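Local coordinates for protein putative Ribokinase II (PDB 3IQ0) that probably phosphorylates a ribose-like sugar, as a putative ribokinase of the pfkB carbohydrate kinase family, and binds ATP together with magnesium, at residues Val6-Ile12 against Val52-Ser58; Ile44-Thr48 against Arg72-Val78; Phe166-Lys172 against Gly199-Leu204. All coordinates share one frame. Numbering follows the deposited sequence.

Contact 1 of 3, residues Val6-Ile12 against Val52-Ser58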
ATOM      1  N   VAL B   6      -1.564 -12.123  28.248  1.00 20.53           N
ATOM      2  CA  VAL B   6      -2.110 -12.776  27.068  1.00 17.18           C
ATOM      3  C   VAL B   6      -1.402 -12.118  25.887  1.00 16.97           C
ATOM      4  O   VAL B   6      -1.347 -10.896  25.798  1.00 16.34           O
ATOM      5  CB  VAL B   6      -3.629 -12.553  26.931  1.00 15.16           C
ATOM      6  CG1 VAL B   6      -4.104 -13.071  25.586  1.00 15.43           C
ATOM      7  CG2 VAL B   6      -4.370 -13.270  28.048  1.00 15.56           C
ATOM      8  N   PHE B   7      -0.848 -12.922  24.989  1.00 17.94           N
ATOM      9  CA  PHE B   7      -0.147 -12.373  23.839  1.00 18.36           C
ATOM     10  C   PHE B   7      -0.724 -12.898  22.537  1.00 19.43           C
ATOM     11  O   PHE B   7      -1.367 -13.948  22.507  1.00 17.37           O
ATOM     12  CB  PHE B   7       1.337 -12.754  23.885  1.00 18.85           C
ATOM     13  CG  PHE B   7       2.227 -11.695  24.459  1.00 22.70           C
ATOM     14  CD1 PHE B   7       2.857 -10.772  23.625  1.00 23.16           C
ATOM     15  CD2 PHE B   7       2.446 -11.619  25.830  1.00 20.37           C
ATOM     16  CE1 PHE B   7       3.693  -9.793  24.155  1.00 24.56           C
ATOM     17  CE2 PHE B   7       3.278 -10.645  26.364  1.00 23.51           C
ATOM     18  CZ  PHE B   7       3.904  -9.732  25.529  1.00 24.24           C
ATOM     19  N   THR B   8      -0.512 -12.140  21.468  1.00 19.65           N
ATOM     20  CA  THR B   8      -0.925 -12.570  20.149  1.00 19.68           C
ATOM     21  C   THR B   8       0.188 -12.135  19.218  1.00 20.66           C
ATOM     22  O   THR B   8       1.124 -11.455  19.628  1.00 20.59           O
ATOM     23  CB  THR B   8      -2.264 -11.961  19.682  1.00 19.98           C
ATOM     24  OG1 THR B   8      -2.700 -12.662  18.511  1.00 22.21           O
ATOM     25  CG2 THR B   8      -2.115 -10.495  19.343  1.00 18.27           C
ATOM     26  N   ILE B   9       0.079 -12.519  17.957  1.00 22.02           N
ATOM     27  CA  ILE B   9       1.106 -12.196  16.990  1.00 20.80           C
ATOM     28  C   ILE B   9       0.452 -12.074  15.627  1.00 20.53           C
ATOM     29  O   ILE B   9      -0.583 -12.685  15.377  1.00 21.77           O
ATOM     30  CB  ILE B   9       2.154 -13.333  16.975  1.00 22.43           C
ATOM     31  CG1 ILE B   9       3.323 -12.993  16.053  1.00 21.63           C
ATOM     32  CG2 ILE B   9       1.488 -14.631  16.536  1.00 22.01           C
ATOM     33  CD1 ILE B   9       4.506 -13.930  16.250  1.00 23.24           C
ATOM     34  N   GLY B  10       1.037 -11.281  14.739  1.00 23.55           N
ATOM     35  CA  GLY B  10       0.440 -11.178  13.423  1.00 25.23           C
ATOM     36  C   GLY B  10       0.493  -9.831  12.745  1.00 24.79           C
ATOM     37  O   GLY B  10       1.355  -8.999  13.025  1.00 28.05           O
ATOM     38  N   GLU B  11      -0.460  -9.621  11.851  1.00 23.95           N
ATOM     39  CA  GLU B  11      -0.525  -8.400  11.076  1.00 23.91           C
ATOM     40  C   GLU B  11      -1.258  -7.248  11.741  1.00 23.22           C
ATOM     41  O   GLU B  11      -2.295  -7.429  12.378  1.00 22.38           O
ATOM     42  CB  GLU B  11      -1.174  -8.689   9.717  1.00 24.92           C
ATOM     43  CG  GLU B  11      -2.653  -9.100   9.781  1.00 26.07           C
ATOM     44  CD  GLU B  11      -2.873 -10.564  10.146  1.00 24.81           C
ATOM     45  OE1 GLU B  11      -1.910 -11.232  10.576  1.00 26.51           O
ATOM     46  OE2 GLU B  11      -4.019 -11.043  10.005  1.00 25.75           O
ATOM     47  N   ILE B  12      -0.687  -6.060  11.586  1.00 23.29           N
ATOM     48  CA  ILE B  12      -1.265  -4.824  12.084  1.00 22.46           C
ATOM     49  C   ILE B  12      -1.299  -3.947  10.837  1.00 24.35           C
ATOM     50  O   ILE B  12      -0.281  -3.774  10.166  1.00 26.47           O
ATOM     51  CB  ILE B  12      -0.379  -4.147  13.138  1.00 22.91           C
ATOM     52  CG1 ILE B  12      -0.462  -4.904  14.463  1.00 21.23           C
ATOM     53  CG2 ILE B  12      -0.808  -2.706  13.335  1.00 22.96           C
ATOM     54  CD1 ILE B  12       0.419  -4.307  15.538  1.00 19.04           C
ATOM     55  N   VAL B  52      -7.699  -7.241  30.896  1.00 17.69           N
ATOM     56  CA  VAL B  52      -6.710  -8.300  31.000  1.00 18.40           C
ATOM     57  C   VAL B  52      -5.383  -7.859  30.390  1.00 17.97           C
ATOM     58  O   VAL B  52      -5.314  -7.501  29.217  1.00 20.27           O
ATOM     59  CB  VAL B  52      -7.235  -9.584  30.298  1.00 18.19           C
ATOM     60  CG1 VAL B  52      -6.132 -10.617  30.168  1.00 15.91           C
ATOM     61  CG2 VAL B  52      -8.414 -10.160  31.089  1.00 18.28           C
ATOM     62  N   PRO B  53      -4.312  -7.846  31.199  1.00 20.38           N
ATOM     63  CA  PRO B  53      -2.990  -7.442  30.706  1.00 18.91           C
ATOM     64  C   PRO B  53      -2.592  -8.291  29.510  1.00 18.37           C
ATOM     65  O   PRO B  53      -2.745  -9.516  29.534  1.00 17.56           O
ATOM     66  CB  PRO B  53      -2.074  -7.646  31.919  1.00 21.51           C
ATOM     67  CG  PRO B  53      -2.863  -8.524  32.848  1.00 23.61           C
ATOM     68  CD  PRO B  53      -4.277  -8.099  32.648  1.00 19.34           C
ATOM     69  N   CYS B  54      -2.084  -7.635  28.468  1.00 16.94           N
ATOM     70  CA  CYS B  54      -1.716  -8.334  27.237  1.00 17.62           C
ATOM     71  C   CYS B  54      -0.660  -7.593  26.422  1.00 17.95           C
ATOM     72  O   CYS B  54      -0.300  -6.457  26.736  1.00 17.11           O
ATOM     73  CB  CYS B  54      -2.964  -8.501  26.385  1.00 16.50           C
ATOM     74  SG  CYS B  54      -3.797  -6.908  26.128  1.00 19.80           S
ATOM     75  N   GLY B  55      -0.184  -8.244  25.362  1.00 20.10           N
ATOM     76  CA  GLY B  55       0.820  -7.649  24.501  1.00 19.00           C
ATOM     77  C   GLY B  55       0.691  -8.202  23.095  1.00 20.13           C
ATOM     78  O   GLY B  55      -0.054  -9.155  22.863  1.00 18.74           O
ATOM     79  N   ILE B  56       1.403  -7.614  22.143  1.00 20.23           N
ATOM     80  CA  ILE B  56       1.326  -8.098  20.773  1.00 19.13           C
ATOM     81  C   ILE B  56       2.672  -7.998  20.070  1.00 19.67           C
ATOM     82  O   ILE B  56       3.414  -7.039  20.265  1.00 19.69           O
ATOM     83  CB  ILE B  56       0.239  -7.327  19.960  1.00 19.20           C
ATOM     84  CG1 ILE B  56       0.116  -7.921  18.553  1.00 20.03           C
ATOM     85  CG2 ILE B  56       0.562  -5.840  19.910  1.00 19.87           C
ATOM     86  CD1 ILE B  56      -1.062  -7.389  17.749  1.00 17.48           C
ATOM     87  N   ILE B  57       2.986  -9.012  19.270  1.00 20.42           N
ATOM     88  CA  ILE B  57       4.238  -9.046  18.516  1.00 22.69           C
ATOM     89  C   ILE B  57       3.858  -8.815  17.066  1.00 24.04           C
ATOM     90  O   ILE B  57       3.157  -9.631  16.473  1.00 25.22           O
ATOM     91  CB  ILE B  57       4.938 -10.420  18.637  1.00 22.66           C
ATOM     92  CG1 ILE B  57       5.345 -10.677  20.089  1.00 26.18           C
ATOM     93  CG2 ILE B  57       6.162 -10.461  17.740  1.00 22.35           C
ATOM     94  CD1 ILE B  57       5.913 -12.062  20.329  1.00 25.70           C
ATOM     95  N   SER B  58       4.317  -7.705  16.496  1.00 24.71           N
ATOM     96  CA  SER B  58       3.989  -7.384  15.112  1.00 26.87           C
ATOM     97  C   SER B  58       5.030  -6.446  14.506  1.00 27.12           C
ATOM     98  O   SER B  58       6.008  -6.099  15.160  1.00 24.90           O
ATOM     99  CB  SER B  58       2.599  -6.738  15.056  1.00 27.56           C
ATOM    100  OG  SER B  58       2.154  -6.557  13.722  1.00 29.83           O
TER
HETATM  101  O   HOH W   1       2.297  -6.391  10.807  1.00 36.74           O

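Contact 2 of 3, residues Ile44-Thr48 against Arg72-Val78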
ATOM      1  N   ILE B  44      -6.514  -8.448  20.330  1.00 15.04           N
ATOM      2  CA  ILE B  44      -5.806  -7.948  21.499  1.00 16.50           C
ATOM      3  C   ILE B  44      -6.405  -6.671  22.070  1.00 15.52           C
ATOM      4  O   ILE B  44      -6.324  -6.434  23.273  1.00 16.92           O
ATOM      5  CB  ILE B  44      -4.300  -7.735  21.185  1.00 16.58           C
ATOM      6  CG1 ILE B  44      -3.478  -8.060  22.426  1.00 18.06           C
ATOM      7  CG2 ILE B  44      -4.033  -6.313  20.730  1.00 16.45           C
ATOM      8  CD1 ILE B  44      -3.569  -9.508  22.830  1.00 17.11           C
ATOM      9  N   ASP B  45      -7.000  -5.840  21.220  1.00 16.83           N
ATOM     10  CA  ASP B  45      -7.610  -4.610  21.725  1.00 16.53           C
ATOM     11  C   ASP B  45      -8.826  -4.988  22.581  1.00 16.69           C
ATOM     12  O   ASP B  45      -9.101  -4.354  23.608  1.00 16.05           O
ATOM     13  CB  ASP B  45      -8.048  -3.703  20.580  1.00 16.96           C
ATOM     14  CG  ASP B  45      -8.375  -2.298  21.048  1.00 18.50           C
ATOM     15  OD1 ASP B  45      -7.503  -1.666  21.672  1.00 19.59           O
ATOM     16  OD2 ASP B  45      -9.496  -1.823  20.784  1.00 18.24           O
ATOM     17  N   GLN B  46      -9.546  -6.027  22.172  1.00 14.25           N
ATOM     18  CA  GLN B  46     -10.714  -6.449  22.937  1.00 16.31           C
ATOM     19  C   GLN B  46     -10.246  -7.028  24.266  1.00 16.75           C
ATOM     20  O   GLN B  46     -10.876  -6.811  25.297  1.00 15.48           O
ATOM     21  CB  GLN B  46     -11.537  -7.481  22.155  1.00 15.74           C
ATOM     22  CG  GLN B  46     -12.804  -7.970  22.875  1.00 17.26           C
ATOM     23  CD  GLN B  46     -13.677  -6.827  23.362  1.00 17.43           C
ATOM     24  OE1 GLN B  46     -13.535  -6.350  24.499  1.00 21.48           O
ATOM     25  NE2 GLN B  46     -14.572  -6.370  22.509  1.00 13.50           N
ATOM     26  N   VAL B  47      -9.129  -7.750  24.247  1.00 15.37           N
ATOM     27  CA  VAL B  47      -8.601  -8.315  25.480  1.00 14.90           C
ATOM     28  C   VAL B  47      -8.256  -7.219  26.481  1.00 15.04           C
ATOM     29  O   VAL B  47      -8.653  -7.295  27.638  1.00 14.97           O
ATOM     30  CB  VAL B  47      -7.332  -9.153  25.238  1.00 13.03           C
ATOM     31  CG1 VAL B  47      -6.701  -9.517  26.559  1.00 14.07           C
ATOM     32  CG2 VAL B  47      -7.677 -10.413  24.449  1.00 11.32           C
ATOM     33  N   THR B  48      -7.517  -6.203  26.044  1.00 16.49           N
ATOM     34  CA  THR B  48      -7.136  -5.130  26.959  1.00 16.80           C
ATOM     35  C   THR B  48      -8.318  -4.281  27.406  1.00 18.52           C
ATOM     36  O   THR B  48      -8.292  -3.712  28.491  1.00 18.01           O
ATOM     37  CB  THR B  48      -6.078  -4.183  26.357  1.00 18.52           C
ATOM     38  OG1 THR B  48      -5.552  -3.364  27.403  1.00 16.65           O
ATOM     39  CG2 THR B  48      -6.699  -3.262  25.283  1.00 18.02           C
ATOM     40  N   ARG B  72      -3.128   3.764  19.451  1.00 22.14           N
ATOM     41  CA  ARG B  72      -4.409   3.203  19.873  1.00 20.84           C
ATOM     42  C   ARG B  72      -4.204   2.045  20.848  1.00 20.42           C
ATOM     43  O   ARG B  72      -4.796   2.019  21.918  1.00 19.50           O
ATOM     44  CB  ARG B  72      -5.203   2.713  18.657  1.00 20.62           C
ATOM     45  CG  ARG B  72      -6.348   1.768  19.008  1.00 23.47           C
ATOM     46  CD  ARG B  72      -7.425   2.463  19.826  1.00 29.39           C
ATOM     47  NE  ARG B  72      -8.453   3.039  18.969  1.00 36.34           N
ATOM     48  CZ  ARG B  72      -9.580   2.420  18.630  1.00 38.51           C
ATOM     49  NH1 ARG B  72      -9.842   1.201  19.083  1.00 39.37           N
ATOM     50  NH2 ARG B  72     -10.442   3.018  17.821  1.00 41.63           N
ATOM     51  N   LEU B  73      -3.375   1.082  20.463  1.00 20.62           N
ATOM     52  CA  LEU B  73      -3.101  -0.077  21.311  1.00 19.22           C
ATOM     53  C   LEU B  73      -2.471   0.314  22.645  1.00 20.18           C
ATOM     54  O   LEU B  73      -2.858  -0.200  23.695  1.00 19.76           O
ATOM     55  CB  LEU B  73      -2.191  -1.058  20.563  1.00 21.03           C
ATOM     56  CG  LEU B  73      -2.825  -2.265  19.846  1.00 21.98           C
ATOM     57  CD1 LEU B  73      -4.304  -2.074  19.636  1.00 22.52           C
ATOM     58  CD2 LEU B  73      -2.113  -2.502  18.542  1.00 20.08           C
ATOM     59  N   ALA B  74      -1.502   1.221  22.610  1.00 18.70           N
ATOM     60  CA  ALA B  74      -0.847   1.650  23.842  1.00 19.99           C
ATOM     61  C   ALA B  74      -1.844   2.362  24.746  1.00 20.91           C
ATOM     62  O   ALA B  74      -1.910   2.094  25.946  1.00 24.14           O
ATOM     63  CB  ALA B  74       0.324   2.572  23.520  1.00 22.26           C
ATOM     64  N   ALA B  75      -2.629   3.261  24.163  1.00 21.97           N
ATOM     65  CA  ALA B  75      -3.621   4.012  24.921  1.00 22.35           C
ATOM     66  C   ALA B  75      -4.660   3.090  25.547  1.00 22.66           C
ATOM     67  O   ALA B  75      -5.173   3.376  26.626  1.00 22.94           O
ATOM     68  CB  ALA B  75      -4.307   5.041  24.015  1.00 22.79           C
ATOM     69  N   ASP B  76      -4.968   1.981  24.879  1.00 22.77           N
ATOM     70  CA  ASP B  76      -5.948   1.049  25.410  1.00 21.63           C
ATOM     71  C   ASP B  76      -5.366   0.118  26.472  1.00 23.29           C
ATOM     72  O   ASP B  76      -6.089  -0.679  27.073  1.00 21.50           O
ATOM     73  CB  ASP B  76      -6.600   0.246  24.281  1.00 22.02           C
ATOM     74  CG  ASP B  76      -7.632   1.061  23.514  1.00 24.11           C
ATOM     75  OD1 ASP B  76      -8.056   2.127  24.016  1.00 24.45           O
ATOM     76  OD2 ASP B  76      -8.040   0.634  22.419  1.00 21.72           O
ATOM     77  N   GLY B  77      -4.060   0.228  26.705  1.00 23.42           N
ATOM     78  CA  GLY B  77      -3.426  -0.579  27.733  1.00 23.91           C
ATOM     79  C   GLY B  77      -2.609  -1.768  27.271  1.00 22.88           C
ATOM     80  O   GLY B  77      -2.119  -2.538  28.100  1.00 23.59           O
ATOM     81  N   VAL B  78      -2.463  -1.932  25.960  1.00 20.74           N
ATOM     82  CA  VAL B  78      -1.691  -3.057  25.430  1.00 20.37           C
ATOM     83  C   VAL B  78      -0.189  -2.833  25.550  1.00 20.86           C
ATOM     84  O   VAL B  78       0.293  -1.710  25.422  1.00 22.52           O
ATOM     85  CB  VAL B  78      -2.003  -3.313  23.939  1.00 19.02           C
ATOM     86  CG1 VAL B  78      -1.191  -4.497  23.444  1.00 16.29           C
ATOM     87  CG2 VAL B  78      -3.486  -3.569  23.752  1.00 15.39           C
TER

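Contact 3 of 3, residues Phe166-Lys172 against Gly199-Leu204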
ATOM      1  N   PHE B 166      -6.256 -20.957  19.062  1.00 20.57           N
ATOM      2  CA  PHE B 166      -6.086 -20.819  17.621  1.00 22.18           C
ATOM      3  C   PHE B 166      -7.396 -20.539  16.905  1.00 22.35           C
ATOM      4  O   PHE B 166      -8.381 -21.262  17.086  1.00 22.88           O
ATOM      5  CB  PHE B 166      -5.436 -22.109  17.095  1.00 23.10           C
ATOM      6  CG  PHE B 166      -5.302 -22.182  15.593  1.00 25.63           C
ATOM      7  CD1 PHE B 166      -4.928 -21.069  14.848  1.00 24.80           C
ATOM      8  CD2 PHE B 166      -5.470 -23.396  14.934  1.00 25.73           C
ATOM      9  CE1 PHE B 166      -4.715 -21.161  13.466  1.00 25.58           C
ATOM     10  CE2 PHE B 166      -5.258 -23.502  13.550  1.00 25.97           C
ATOM     11  CZ  PHE B 166      -4.878 -22.378  12.818  1.00 26.42           C
ATOM     12  N   ASP B 167      -7.396 -19.478  16.099  1.00 23.46           N
ATOM     13  CA  ASP B 167      -8.561 -19.071  15.326  1.00 22.81           C
ATOM     14  C   ASP B 167      -8.207 -19.189  13.841  1.00 23.41           C
ATOM     15  O   ASP B 167      -7.464 -18.371  13.301  1.00 22.01           O
ATOM     16  CB  ASP B 167      -8.935 -17.624  15.650  1.00 25.69           C
ATOM     17  CG  ASP B 167     -10.084 -17.121  14.807  1.00 28.34           C
ATOM     18  OD1 ASP B 167     -10.341 -17.697  13.733  1.00 28.94           O
ATOM     19  OD2 ASP B 167     -10.723 -16.132  15.212  1.00 32.83           O
ATOM     20  N   PRO B 168      -8.762 -20.200  13.160  1.00 22.87           N
ATOM     21  CA  PRO B 168      -8.523 -20.466  11.741  1.00 24.67           C
ATOM     22  C   PRO B 168      -9.222 -19.538  10.753  1.00 25.25           C
ATOM     23  O   PRO B 168      -9.909 -20.014   9.851  1.00 26.42           O
ATOM     24  CB  PRO B 168      -9.001 -21.905  11.594  1.00 24.97           C
ATOM     25  CG  PRO B 168     -10.225 -21.893  12.452  1.00 25.31           C
ATOM     26  CD  PRO B 168      -9.741 -21.161  13.703  1.00 23.98           C
ATOM     27  N   ASN B 169      -9.040 -18.229  10.906  1.00 25.49           N
ATOM     28  CA  ASN B 169      -9.676 -17.275  10.001  1.00 26.59           C
ATOM     29  C   ASN B 169      -8.814 -17.128   8.754  1.00 28.04           C
ATOM     30  O   ASN B 169      -8.408 -16.026   8.391  1.00 27.47           O
ATOM     31  CB  ASN B 169      -9.853 -15.916  10.692  1.00 23.53           C
ATOM     32  CG  ASN B 169      -8.532 -15.235  11.001  1.00 22.53           C
ATOM     33  OD1 ASN B 169      -7.572 -15.883  11.401  1.00 20.23           O
ATOM     34  ND2 ASN B 169      -8.486 -13.915  10.831  1.00 23.19           N
ATOM     35  N   ILE B 170      -8.547 -18.256   8.102  1.00 29.65           N
ATOM     36  CA  ILE B 170      -7.707 -18.296   6.905  1.00 32.86           C
ATOM     37  C   ILE B 170      -8.454 -18.055   5.602  1.00 33.09           C
ATOM     38  O   ILE B 170      -9.680 -18.122   5.545  1.00 34.42           O
ATOM     39  CB  ILE B 170      -7.007 -19.676   6.763  1.00 33.94           C
ATOM     40  CG1 ILE B 170      -6.256 -20.027   8.044  1.00 34.19           C
ATOM     41  CG2 ILE B 170      -6.032 -19.658   5.602  1.00 36.24           C
ATOM     42  CD1 ILE B 170      -7.036 -20.921   8.945  1.00 37.08           C
ATOM     43  N   ARG B 171      -7.690 -17.756   4.557  1.00 35.48           N
ATOM     44  CA  ARG B 171      -8.232 -17.573   3.220  1.00 38.31           C
ATOM     45  C   ARG B 171      -8.166 -18.992   2.668  1.00 39.81           C
ATOM     46  O   ARG B 171      -7.077 -19.563   2.549  1.00 38.46           O
ATOM     47  CB  ARG B 171      -7.332 -16.663   2.384  1.00 40.89           C
ATOM     48  CG  ARG B 171      -7.197 -15.249   2.908  1.00 43.54           C
ATOM     49  CD  ARG B 171      -6.145 -14.491   2.115  1.00 46.59           C
ATOM     50  NE  ARG B 171      -6.543 -14.277   0.726  1.00 48.15           N
ATOM     51  CZ  ARG B 171      -5.698 -14.288  -0.301  1.00 49.15           C
ATOM     52  NH1 ARG B 171      -4.406 -14.508  -0.095  1.00 49.19           N
ATOM     53  NH2 ARG B 171      -6.143 -14.086  -1.534  1.00 49.03           N
ATOM     54  N   LYS B 172      -9.325 -19.562   2.357  1.00 41.77           N
ATOM     55  CA  LYS B 172      -9.405 -20.927   1.848  1.00 44.29           C
ATOM     56  C   LYS B 172      -8.271 -21.257   0.882  1.00 44.54           C
ATOM     57  O   LYS B 172      -7.811 -22.396   0.835  1.00 44.42           O
ATOM     58  CB  LYS B 172     -10.756 -21.153   1.160  1.00 46.72           C
ATOM     59  CG  LYS B 172     -11.956 -20.582   1.916  1.00 48.60           C
ATOM     60  CD  LYS B 172     -12.106 -21.165   3.308  1.00 49.08           C
ATOM     61  CE  LYS B 172     -13.213 -20.453   4.089  1.00 50.73           C
ATOM     62  NZ  LYS B 172     -14.535 -20.517   3.396  1.00 51.75           N
ATOM     63  N   GLY B 199     -18.165 -21.924   9.109  1.00 34.23           N
ATOM     64  CA  GLY B 199     -17.659 -22.256   7.788  1.00 32.91           C
ATOM     65  C   GLY B 199     -16.195 -22.645   7.707  1.00 33.05           C
ATOM     66  O   GLY B 199     -15.680 -22.885   6.614  1.00 33.47           O
ATOM     67  N   GLU B 200     -15.522 -22.720   8.851  1.00 32.63           N
ATOM     68  CA  GLU B 200     -14.107 -23.085   8.885  1.00 32.48           C
ATOM     69  C   GLU B 200     -13.872 -24.380   9.661  1.00 32.16           C
ATOM     70  O   GLU B 200     -12.750 -24.867   9.729  1.00 32.62           O
ATOM     71  CB  GLU B 200     -13.282 -21.963   9.534  1.00 31.50           C
ATOM     72  CG  GLU B 200     -13.533 -20.575   8.981  1.00 32.49           C
ATOM     73  CD  GLU B 200     -12.786 -19.493   9.751  1.00 34.02           C
ATOM     74  OE1 GLU B 200     -12.756 -19.564  11.001  1.00 33.33           O
ATOM     75  OE2 GLU B 200     -12.234 -18.574   9.106  1.00 32.59           O
ATOM     76  N   VAL B 201     -14.930 -24.930  10.244  1.00 33.73           N
ATOM     77  CA  VAL B 201     -14.834 -26.155  11.039  1.00 34.73           C
ATOM     78  C   VAL B 201     -14.235 -27.372  10.333  1.00 36.00           C
ATOM     79  O   VAL B 201     -13.442 -28.108  10.921  1.00 34.91           O
ATOM     80  CB  VAL B 201     -16.217 -26.566  11.592  1.00 34.29           C
ATOM     81  CG1 VAL B 201     -16.130 -27.925  12.260  1.00 35.63           C
ATOM     82  CG2 VAL B 201     -16.701 -25.532  12.589  1.00 35.24           C
ATOM     83  N   LEU B 202     -14.612 -27.584   9.079  1.00 37.31           N
ATOM     84  CA  LEU B 202     -14.120 -28.736   8.334  1.00 39.43           C
ATOM     85  C   LEU B 202     -12.790 -28.504   7.617  1.00 40.18           C
ATOM     86  O   LEU B 202     -12.123 -29.457   7.224  1.00 40.46           O
ATOM     87  CB  LEU B 202     -15.178 -29.180   7.319  1.00 39.01           C
ATOM     88  CG  LEU B 202     -16.580 -29.466   7.869  1.00 40.27           C
ATOM     89  CD1 LEU B 202     -17.543 -29.677   6.714  1.00 41.97           C
ATOM     90  CD2 LEU B 202     -16.551 -30.689   8.775  1.00 39.11           C
ATOM     91  N   LEU B 203     -12.395 -27.244   7.466  1.00 40.90           N
ATOM     92  CA  LEU B 203     -11.157 -26.916   6.764  1.00 42.11           C
ATOM     93  C   LEU B 203      -9.949 -27.767   7.141  1.00 43.67           C
ATOM     94  O   LEU B 203      -9.392 -28.460   6.294  1.00 43.91           O
ATOM     95  CB  LEU B 203     -10.813 -25.434   6.954  1.00 42.34           C
ATOM     96  CG  LEU B 203     -11.883 -24.407   6.550  1.00 41.93           C
ATOM     97  CD1 LEU B 203     -11.298 -23.014   6.641  1.00 42.97           C
ATOM     98  CD2 LEU B 203     -12.384 -24.673   5.140  1.00 41.29           C
ATOM     99  N   LEU B 204      -9.544 -27.717   8.406  1.00 45.20           N
ATOM    100  CA  LEU B 204      -8.385 -28.472   8.867  1.00 45.54           C
ATOM    101  C   LEU B 204      -8.747 -29.868   9.363  1.00 46.29           C
ATOM    102  O   LEU B 204      -7.964 -30.505  10.064  1.00 46.52           O
ATOM    103  CB  LEU B 204      -7.682 -27.710   9.993  1.00 45.84           C
ATOM    104  CG  LEU B 204      -7.212 -26.291   9.664  1.00 46.35           C
ATOM    105  CD1 LEU B 204      -6.602 -25.637  10.901  1.00 45.61           C
ATOM    106  CD2 LEU B 204      -6.209 -26.343   8.531  1.00 46.21           C
TER

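Contact 1 of 3, residues Val6-Ile12 against Val52-Ser58
Neighbouring parallel strands are joined first by their backbones and then by what each face carries, as Ile57, Val6 and Ile56 illustrate. Val6 bonds at both ends, its N donating to Pro53 O (3.1 Å) and its O accepting from Gly55 N (2.9 Å), while its CG2 meets Val52 CG1 at 3.8 Å. Ile57 repeats the pattern: its N donates to Thr8 O (3.1 Å), its O accepts from Gly10 N (3.2 Å), and its CB packs against Ile9 CG1 at 4.0 Å. On that face Phe7 lays its ring over Gly55, whose CA is 3.8 Å from the ring centroid in a CH-pi contact. Ile56 lies on the other face with Thr8, CG1 to CG2 at 3.5 Å. Further along the pair, Ser58 OG donates to Gly10 O (2.7 Å). In the central sheet of the ribokinase-like alpha/beta fold, strand 5-9 lies between 54-61 and 131-137, and strand 83-86 follows beyond 54-61; helices 39-49 and 258-271 cover the Val6 and Cys54 face.

Contact 2 of 3, residues Ile44-Thr48 against Arg72-Val78
Thr48 OG1 donates a hydrogen bond of 2.8 Å to Asp76 O, tying the side chain of one helix to the backbone at the C-terminal end of another. Beside it three charged residues form a network: Arg72 NH1 makes a salt bridge of 3.5 Å to Asp45 OD2 and a long one of 3.8 Å to Asp76 OD2. Asp45 OD1 lies just 2.5 Å from Asp76 OD2, a spacing at which one carboxyl group probably holds a proton. Arg72 also forms a salt bridge to Glu298, tying the cluster to the loop that holds that residue. Beneath the charges the packing is apolar. Thr48 CG2 meets Val78 CG2 at 3.6 Å, and Ile44 CG2 lies 4.1 Å from Val78 CG2 and 4.3 Å from Leu73 CG. Cys54 of strand 54-61 touches Ile44, Thr48 and Val78. Gly77, with phi of 104°, forms a Schellman motif: Val78 N bonds to Leu73 O (2.9 Å) and Gly77 N to Ala74 O (2.9 Å). The motif is a common C-cap; here it ends helix 64-75, which links parallel strands 54-61 and 83-86 in a beta-alpha-beta unit of the ribokinase-like fold.

Contact 3 of 3, residues Phe166-Lys172 against Gly199-Leu204
This contact belongs to the phosphate and magnesium end of the ATP site: Asn169 lines the nucleotide pocket, and the side chain of Glu200 lies about 5 Å from the bound magnesium ion. Glu200 reaches across to the turn after strand 163-167. Its OE2 is 2.8 Å from Pro168 O, yet it and the carbonyl are both acceptors and do not bond; OE1 accepts a hydrogen bond from Ser197 N. Pro168 and Asn169 are each the centre of an inverse gamma turn, and these turns carry the chain sharply off the strand end. The segment ending at Glu200 probably corresponds to the family's NXXE motif, associated with magnesium and phosphate binding, although Ser197 stands where the asparagine would be. Away from the ligand the contact is apolar. Leu204 CD1 packs at 3.7 Å against the edge of the Phe166 ring, at CE2, and approaches Pro168 CB at 4.5 Å. The aliphatic part of Lys172 leans on Leu203, CD to CD1 at 3.9 Å.

Overall arrangement
In alpha/beta enzymes strand pairs and helix packing build the core, while loops at the strand ends commonly carry the site. Contacts 1 and 2, centres about 9 Å apart, interlock: helix 39-49, strand 54-61 and helix 64-75 follow in sequence, and Ile44 CD1 lies 3.5 Å from Gly55 O while Thr48 CB lies 3.6 Å from Cys54 SG. Contact 3 reaches the sheet of contact 1 on the opposite side of the chain's centre, about 20 Å from contact 1 and about 26 Å from contact 2, centre to centre. Only contact 3 meets ATP, about 4 Å from the Asn169 side chain; that of Glu11 stays about 10 Å away. Ser139 bonds to both Glu11 and Asn169.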